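Side-chain contact in sterol carrier protein 2 (Thermus thermophilus, PDB 2CX7), which belongs to the SCP-2 sterol transfer family and probably binds and carries sterols or other lipids: residues Ile76-Leu80 with Ala81-Glu85. Numbering follows the deposited sequence.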
ATOM      1  N   ILE A  76       3.183  -3.252  -5.574  1.00 14.63           N
ATOM      2  CA  ILE A  76       1.962  -4.049  -5.665  1.00 12.49           C
ATOM      3  C   ILE A  76       0.994  -3.235  -6.511  1.00 12.54           C
ATOM      4  O   ILE A  76       0.579  -2.136  -6.133  1.00 16.08           O
ATOM      5  CB  ILE A  76       1.320  -4.303  -4.300  1.00 14.13           C
ATOM      6  CG1 ILE A  76       2.307  -5.021  -3.377  1.00 15.25           C
ATOM      7  CG2 ILE A  76       0.056  -5.155  -4.490  1.00 18.35           C
ATOM      8  CD1 ILE A  76       1.760  -5.289  -1.979  1.00 17.44           C
ATOM      9  N   GLU A  77       0.630  -3.795  -7.654  1.00 12.08           N
ATOM     10  CA  GLU A  77      -0.241  -3.128  -8.615  1.00 13.37           C
ATOM     11  C   GLU A  77      -1.616  -3.781  -8.715  1.00 13.07           C
ATOM     12  O   GLU A  77      -1.751  -4.998  -8.535  1.00 13.77           O
ATOM     13  CB  GLU A  77       0.460  -3.151  -9.977  1.00 21.29           C
ATOM     14  CG  GLU A  77      -0.377  -2.750 -11.164  1.00 25.51           C
ATOM     15  CD  GLU A  77       0.335  -3.077 -12.471  1.00 32.61           C
ATOM     16  OE1 GLU A  77       1.372  -2.440 -12.754  1.00 28.74           O
ATOM     17  OE2 GLU A  77      -0.132  -3.983 -13.201  1.00 32.77           O
ATOM     18  N   ALA A  78      -2.627  -2.979  -9.040  1.00 10.09           N
ATOM     19  CA  ALA A  78      -3.984  -3.495  -9.157  1.00 10.20           C
ATOM     20  C   ALA A  78      -4.899  -2.482  -9.824  1.00 13.17           C
ATOM     21  O   ALA A  78      -4.544  -1.302  -9.968  1.00 13.93           O
ATOM     22  CB  ALA A  78      -4.525  -3.846  -7.767  1.00 10.02           C
ATOM     23  N   ASP A  79      -6.068  -2.956 -10.249  1.00 14.32           N
ATOM     24  CA  ASP A  79      -7.074  -2.086 -10.848  1.00 16.34           C
ATOM     25  C   ASP A  79      -7.626  -1.249  -9.696  1.00 16.47           C
ATOM     26  O   ASP A  79      -7.681  -1.721  -8.556  1.00 14.84           O
ATOM     27  CB  ASP A  79      -8.226  -2.906 -11.429  1.00 19.54           C
ATOM     28  CG  ASP A  79      -7.943  -3.425 -12.823  1.00 23.08           C
ATOM     29  OD1 ASP A  79      -6.760  -3.543 -13.189  1.00 19.36           O
ATOM     30  OD2 ASP A  79      -8.922  -3.730 -13.549  1.00 27.47           O
ATOM     31  N   LEU A  80      -8.045  -0.022  -9.985  1.00 10.57           N
ATOM     32  CA  LEU A  80      -8.596   0.846  -8.948  1.00 11.85           C
ATOM     33  C   LEU A  80      -9.688   0.146  -8.142  1.00 10.05           C
ATOM     34  O   LEU A  80      -9.692   0.201  -6.908  1.00 14.50           O
ATOM     35  CB  LEU A  80      -9.179   2.120  -9.564  1.00 15.48           C
ATOM     36  CG  LEU A  80      -9.854   3.061  -8.560  1.00 13.96           C
ATOM     37  CD1 LEU A  80      -8.850   3.448  -7.483  1.00 21.92           C
ATOM     38  CD2 LEU A  80     -10.415   4.280  -9.274  1.00 17.62           C
ATOM     39  N   ALA A  81     -10.603  -0.523  -8.838  1.00 14.11           N
ATOM     40  CA  ALA A  81     -11.712  -1.209  -8.179  1.00 18.84           C
ATOM     41  C   ALA A  81     -11.235  -2.190  -7.122  1.00 15.64           C
ATOM     42  O   ALA A  81     -11.839  -2.305  -6.048  1.00 14.66           O
ATOM     43  CB  ALA A  81     -12.568  -1.930  -9.200  1.00 18.11           C
ATOM     44  N   THR A  82     -10.155  -2.904  -7.429  1.00 12.07           N
ATOM     45  CA  THR A  82      -9.587  -3.862  -6.498  1.00 11.47           C
ATOM     46  C   THR A  82      -9.060  -3.134  -5.275  1.00 13.88           C
ATOM     47  O   THR A  82      -9.347  -3.532  -4.139  1.00 15.36           O
ATOM     48  CB  THR A  82      -8.445  -4.654  -7.154  1.00 12.98           C
ATOM     49  OG1 THR A  82      -8.959  -5.323  -8.309  1.00 15.98           O
ATOM     50  CG2 THR A  82      -7.888  -5.693  -6.191  1.00 14.64           C
ATOM     51  N   TRP A  83      -8.298  -2.066  -5.492  1.00 10.23           N
ATOM     52  CA  TRP A  83      -7.767  -1.308  -4.361  1.00 13.07           C
ATOM     53  C   TRP A  83      -8.900  -0.745  -3.508  1.00 16.28           C
ATOM     54  O   TRP A  83      -8.797  -0.715  -2.284  1.00 15.63           O
ATOM     55  CB  TRP A  83      -6.858  -0.165  -4.831  1.00 12.28           C
ATOM     56  CG  TRP A  83      -5.436  -0.581  -5.096  1.00 16.31           C
ATOM     57  CD1 TRP A  83      -4.741  -0.437  -6.268  1.00 16.13           C
ATOM     58  CD2 TRP A  83      -4.541  -1.204  -4.175  1.00 16.64           C
ATOM     59  NE1 TRP A  83      -3.472  -0.935  -6.128  1.00 15.35           N
ATOM     60  CE2 TRP A  83      -3.319  -1.412  -4.853  1.00 16.31           C
ATOM     61  CE3 TRP A  83      -4.648  -1.611  -2.836  1.00 16.62           C
ATOM     62  CZ2 TRP A  83      -2.215  -2.006  -4.240  1.00 15.84           C
ATOM     63  CZ3 TRP A  83      -3.547  -2.206  -2.228  1.00 18.64           C
ATOM     64  CH2 TRP A  83      -2.346  -2.397  -2.933  1.00 19.10           C
ATOM     65  N   GLN A  84      -9.981  -0.301  -4.146  1.00 14.34           N
ATOM     66  CA  GLN A  84     -11.106   0.239  -3.378  1.00 14.85           C
ATOM     67  C   GLN A  84     -11.662  -0.852  -2.462  1.00 14.28           C
ATOM     68  O   GLN A  84     -11.962  -0.605  -1.291  1.00 19.13           O
ATOM     69  CB  GLN A  84     -12.201   0.769  -4.311  1.00 17.73           C
ATOM     70  CG  GLN A  84     -11.792   2.046  -5.043  1.00 18.86           C
ATOM     71  CD  GLN A  84     -12.848   2.529  -6.020  1.00 21.23           C
ATOM     72  OE1 GLN A  84     -13.491   1.728  -6.691  1.00 24.63           O
ATOM     73  NE2 GLN A  84     -13.012   3.848  -6.123  1.00 24.09           N
ATOM     74  N   GLU A  85     -11.788  -2.057  -2.988  1.00 14.90           N
ATOM     75  CA  GLU A  85     -12.283  -3.164  -2.185  1.00 17.73           C
ATOM     76  C   GLU A  85     -11.350  -3.479  -1.030  1.00 18.79           C
ATOM     77  O   GLU A  85     -11.797  -3.640   0.107  1.00 19.48           O
ATOM     78  CB  GLU A  85     -12.462  -4.398  -3.060  1.00 17.43           C
ATOM     79  CG  GLU A  85     -13.663  -4.302  -3.963  1.00 22.50           C
ATOM     80  CD  GLU A  85     -13.434  -4.965  -5.295  1.00 26.85           C
ATOM     81  OE1 GLU A  85     -12.660  -5.942  -5.346  1.00 23.37           O
ATOM     82  OE2 GLU A  85     -14.042  -4.510  -6.291  1.00 31.21           O
TER
HETATM   83  O   HOH W   1      -6.806  -5.834  -9.709  1.00 11.57           O
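Trp83, on the first turn of helix 80-86, folds back against the end of strand 74-78, where Ala78 CB sits over one face of its indole. That methyl lies 3.8 Å from the centroid of the five-membered ring, 26° off the normal, a CH-pi contact. With CG beside the backbone N (chi1 -84°), the ring is turned back along the strand to Ile76. Ile76 O lies in the plane of the ring at its edge, 3.4 Å from Trp83 CZ2. Ile76 CG2 packs 3.9 Å from the same carbon. Trp83 NE1 donates to Ala36 O on strand 32-37, which, with the Ala78 contact, probably holds the ring's rotation; Phe4 meets the indole edge-to-face. Leu80 O accepts Gln84 N at 2.8 Å. The Gln84 chain, extended beyond CG, slants across the Leu80 side chain, Leu80 CG lying 4.0 Å from Gln84 CD; Leu80 also touches Val37. Asp79 O receives Trp83 N at 3.1 Å and, weakly, Thr82 N; a water joins Asp79 N to Thr82 OG1. A leucine in place of Trp83 would probably leave Ala36 O without its indole donor and Ala78 without its aromatic face. The strand-to-helix turn is thus held by backbone bonds to Asp79 O and Leu80 O and by an indole combining apolar packing with one polar anchor.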